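Local coordinates for protein NEQ263 (Nanoarchaeum equitans Kin4-M, PDB 5BN3) that probably binds ATP as the B-type subunit, non-catalytic in relatives, of the ATP synthase core complex of this archaeon, at residues 133-138 against 280-285. Numbering follows the deposited sequence.
Sequences FSPPGL and LTMPGN
Residues 133-134 and 280-281 pair as parallel strand ends: Ser134 N bonds to Leu280 O (3.0 Å) and Met282 N to Ser134 O (2.7 Å), gripping Ser134 by its N-H and C=O. On one face Phe133 and Leu280 run side by side, with Phe133 CD1 3.7 Å from Leu280 CD1 and Leu280 CD2 against CE1. Nearer the CB end, Met282 crosses the phenylalanine at about a right angle in an oblique Met-aromatic contact, SD 5.2 Å from the ring centroid and 60° off its normal; SD also lies 3.7 Å from Phe133 CB. A bend at chi3 (-77°) brings Met282 CE to Pro135 CD. An alanine at Phe133 would probably leave a gap beside the leucine branches, though CB would still meet the sulfur. Pro135 CG lies 3.2 Å from Asn285 OD1, and Pro136 CG packs on Thr281 CG2 and Pro283 O. The Ser134 hydroxyl donates to Pro135 O, first carbonyl of the type II turn Pro135-Leu138, in a loop probably replacing the P-loop of catalytic relatives; Thr281 OG1 bonds to Asp227. Strand 131-134 lies between strands 273-281 and 301-304, with helix 290-296 against Phe133 and Leu280 and helix 140-151 against Ser134 and Thr281.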
ATOM      1  N   PHE B 133     -21.879 -10.352  -9.626  1.00 26.60           N
ATOM      2  CA  PHE B 133     -21.014  -9.297  -9.101  1.00 23.54           C
ATOM      3  C   PHE B 133     -21.549  -7.972  -9.613  1.00 35.58           C
ATOM      4  O   PHE B 133     -21.776  -7.821 -10.816  1.00 33.39           O
ATOM      5  CB  PHE B 133     -19.574  -9.445  -9.615  1.00 27.10           C
ATOM      6  CG  PHE B 133     -18.830 -10.639  -9.072  1.00 34.69           C
ATOM      7  CD1 PHE B 133     -19.416 -11.508  -8.163  1.00 33.80           C
ATOM      8  CD2 PHE B 133     -17.522 -10.880  -9.471  1.00 30.66           C
ATOM      9  CE1 PHE B 133     -18.713 -12.604  -7.675  1.00 31.99           C
ATOM     10  CE2 PHE B 133     -16.816 -11.969  -8.987  1.00 34.34           C
ATOM     11  CZ  PHE B 133     -17.415 -12.833  -8.087  1.00 30.44           C
ATOM     12  N   SER B 134     -21.735  -7.003  -8.725  1.00 28.71           N
ATOM     13  CA  SER B 134     -22.243  -5.701  -9.152  1.00 31.07           C
ATOM     14  C   SER B 134     -21.496  -4.529  -8.529  1.00 35.79           C
ATOM     15  O   SER B 134     -21.124  -4.573  -7.357  1.00 33.14           O
ATOM     16  CB  SER B 134     -23.742  -5.573  -8.857  1.00 34.57           C
ATOM     17  OG  SER B 134     -24.219  -4.277  -9.191  1.00 36.43           O
ATOM     18  N   PRO B 135     -21.268  -3.476  -9.327  1.00 35.68           N
ATOM     19  CA  PRO B 135     -20.848  -2.184  -8.777  1.00 31.49           C
ATOM     20  C   PRO B 135     -21.977  -1.656  -7.904  1.00 28.00           C
ATOM     21  O   PRO B 135     -23.129  -2.040  -8.123  1.00 29.38           O
ATOM     22  CB  PRO B 135     -20.717  -1.297 -10.022  1.00 38.04           C
ATOM     23  CG  PRO B 135     -20.552  -2.249 -11.170  1.00 39.86           C
ATOM     24  CD  PRO B 135     -21.346  -3.464 -10.800  1.00 33.16           C
ATOM     25  N   PRO B 136     -21.662  -0.804  -6.919  1.00 35.57           N
ATOM     26  CA  PRO B 136     -22.737  -0.199  -6.124  1.00 35.78           C
ATOM     27  C   PRO B 136     -23.724   0.552  -7.015  1.00 36.06           C
ATOM     28  O   PRO B 136     -23.300   1.213  -7.965  1.00 38.77           O
ATOM     29  CB  PRO B 136     -21.989   0.798  -5.236  1.00 36.59           C
ATOM     30  CG  PRO B 136     -20.623   0.219  -5.097  1.00 37.22           C
ATOM     31  CD  PRO B 136     -20.325  -0.431  -6.423  1.00 33.57           C
ATOM     32  N   GLY B 137     -25.018   0.433  -6.730  1.00 39.82           N
ATOM     33  CA  GLY B 137     -26.027   1.184  -7.459  1.00 42.55           C
ATOM     34  C   GLY B 137     -26.673   0.510  -8.657  1.00 53.60           C
ATOM     35  O   GLY B 137     -27.734   0.941  -9.110  1.00 48.47           O
ATOM     36  N   LEU B 138     -26.042  -0.539  -9.175  1.00 38.45           N
ATOM     37  CA  LEU B 138     -26.543  -1.209 -10.377  1.00 33.73           C
ATOM     38  C   LEU B 138     -27.660  -2.209 -10.049  1.00 44.58           C
ATOM     39  O   LEU B 138     -27.702  -2.751  -8.943  1.00 38.66           O
ATOM     40  CB  LEU B 138     -25.388  -1.871 -11.144  1.00 35.79           C
ATOM     41  CG  LEU B 138     -24.804  -0.998 -12.263  1.00 46.40           C
ATOM     42  CD1 LEU B 138     -24.216   0.297 -11.717  1.00 40.96           C
ATOM     43  CD2 LEU B 138     -23.761  -1.745 -13.075  1.00 36.46           C
ATOM     44  N   LEU B 280     -23.184 -10.212  -4.691  1.00 25.97           N
ATOM     45  CA  LEU B 280     -22.326  -9.308  -3.932  1.00 27.78           C
ATOM     46  C   LEU B 280     -22.067  -7.984  -4.636  1.00 39.56           C
ATOM     47  O   LEU B 280     -22.087  -7.898  -5.867  1.00 30.14           O
ATOM     48  CB  LEU B 280     -21.004  -9.989  -3.546  1.00 31.63           C
ATOM     49  CG  LEU B 280     -20.069 -10.525  -4.633  1.00 36.90           C
ATOM     50  CD1 LEU B 280     -19.108  -9.453  -5.119  1.00 38.49           C
ATOM     51  CD2 LEU B 280     -19.291 -11.722  -4.109  1.00 39.51           C
ATOM     52  N   THR B 281     -21.838  -6.953  -3.832  1.00 33.67           N
ATOM     53  CA  THR B 281     -21.416  -5.660  -4.340  1.00 40.96           C
ATOM     54  C   THR B 281     -19.896  -5.640  -4.330  1.00 35.83           C
ATOM     55  O   THR B 281     -19.279  -5.943  -3.306  1.00 40.46           O
ATOM     56  CB  THR B 281     -21.946  -4.519  -3.452  1.00 47.79           C
ATOM     57  OG1 THR B 281     -23.380  -4.537  -3.450  1.00 41.66           O
ATOM     58  CG2 THR B 281     -21.463  -3.175  -3.965  1.00 42.18           C
ATOM     59  N   MET B 282     -19.288  -5.319  -5.469  1.00 27.66           N
ATOM     60  CA  MET B 282     -17.840  -5.141  -5.531  1.00 27.19           C
ATOM     61  C   MET B 282     -17.533  -3.742  -5.017  1.00 36.21           C
ATOM     62  O   MET B 282     -17.794  -2.768  -5.723  1.00 32.56           O
ATOM     63  CB  MET B 282     -17.340  -5.277  -6.973  1.00 30.67           C
ATOM     64  CG  MET B 282     -17.658  -6.608  -7.637  1.00 35.48           C
ATOM     65  SD  MET B 282     -17.000  -6.741  -9.319  1.00 37.02           S
ATOM     66  CE  MET B 282     -18.181  -5.741 -10.235  1.00 36.34           C
ATOM     67  N   PRO B 283     -16.980  -3.640  -3.793  1.00 32.93           N
ATOM     68  CA  PRO B 283     -16.797  -2.372  -3.069  1.00 32.61           C
ATOM     69  C   PRO B 283     -16.515  -1.149  -3.958  1.00 54.13           C
ATOM     70  O   PRO B 283     -17.475  -0.476  -4.329  1.00 89.66           O
ATOM     71  CB  PRO B 283     -15.638  -2.686  -2.123  1.00 37.03           C
ATOM     72  CG  PRO B 283     -15.890  -4.132  -1.763  1.00 42.91           C
ATOM     73  CD  PRO B 283     -16.396  -4.775  -3.049  1.00 35.94           C
ATOM     74  N   GLY B 284     -15.267  -0.883  -4.328  1.00 46.03           N
ATOM     75  CA  GLY B 284     -14.969   0.267  -5.191  1.00 50.00           C
ATOM     76  C   GLY B 284     -15.147  -0.047  -6.674  1.00 34.10           C
ATOM     77  O   GLY B 284     -14.382   0.452  -7.502  1.00 39.15           O
ATOM     78  N   ASN B 285     -16.148  -0.860  -7.008  1.00 31.96           N
ATOM     79  CA  ASN B 285     -16.265  -1.438  -8.350  1.00 38.45           C
ATOM     80  C   ASN B 285     -14.945  -2.100  -8.752  1.00 42.70           C
ATOM     81  O   ASN B 285     -14.490  -1.989  -9.893  1.00 33.62           O
ATOM     82  CB  ASN B 285     -16.707  -0.387  -9.379  1.00 36.19           C
ATOM     83  CG  ASN B 285     -17.118  -1.004 -10.705  1.00 43.58           C
ATOM     84  OD1 ASN B 285     -17.422  -2.195 -10.781  1.00 39.59           O
ATOM     85  ND2 ASN B 285     -17.119  -0.196 -11.757  1.00 34.51           N
TER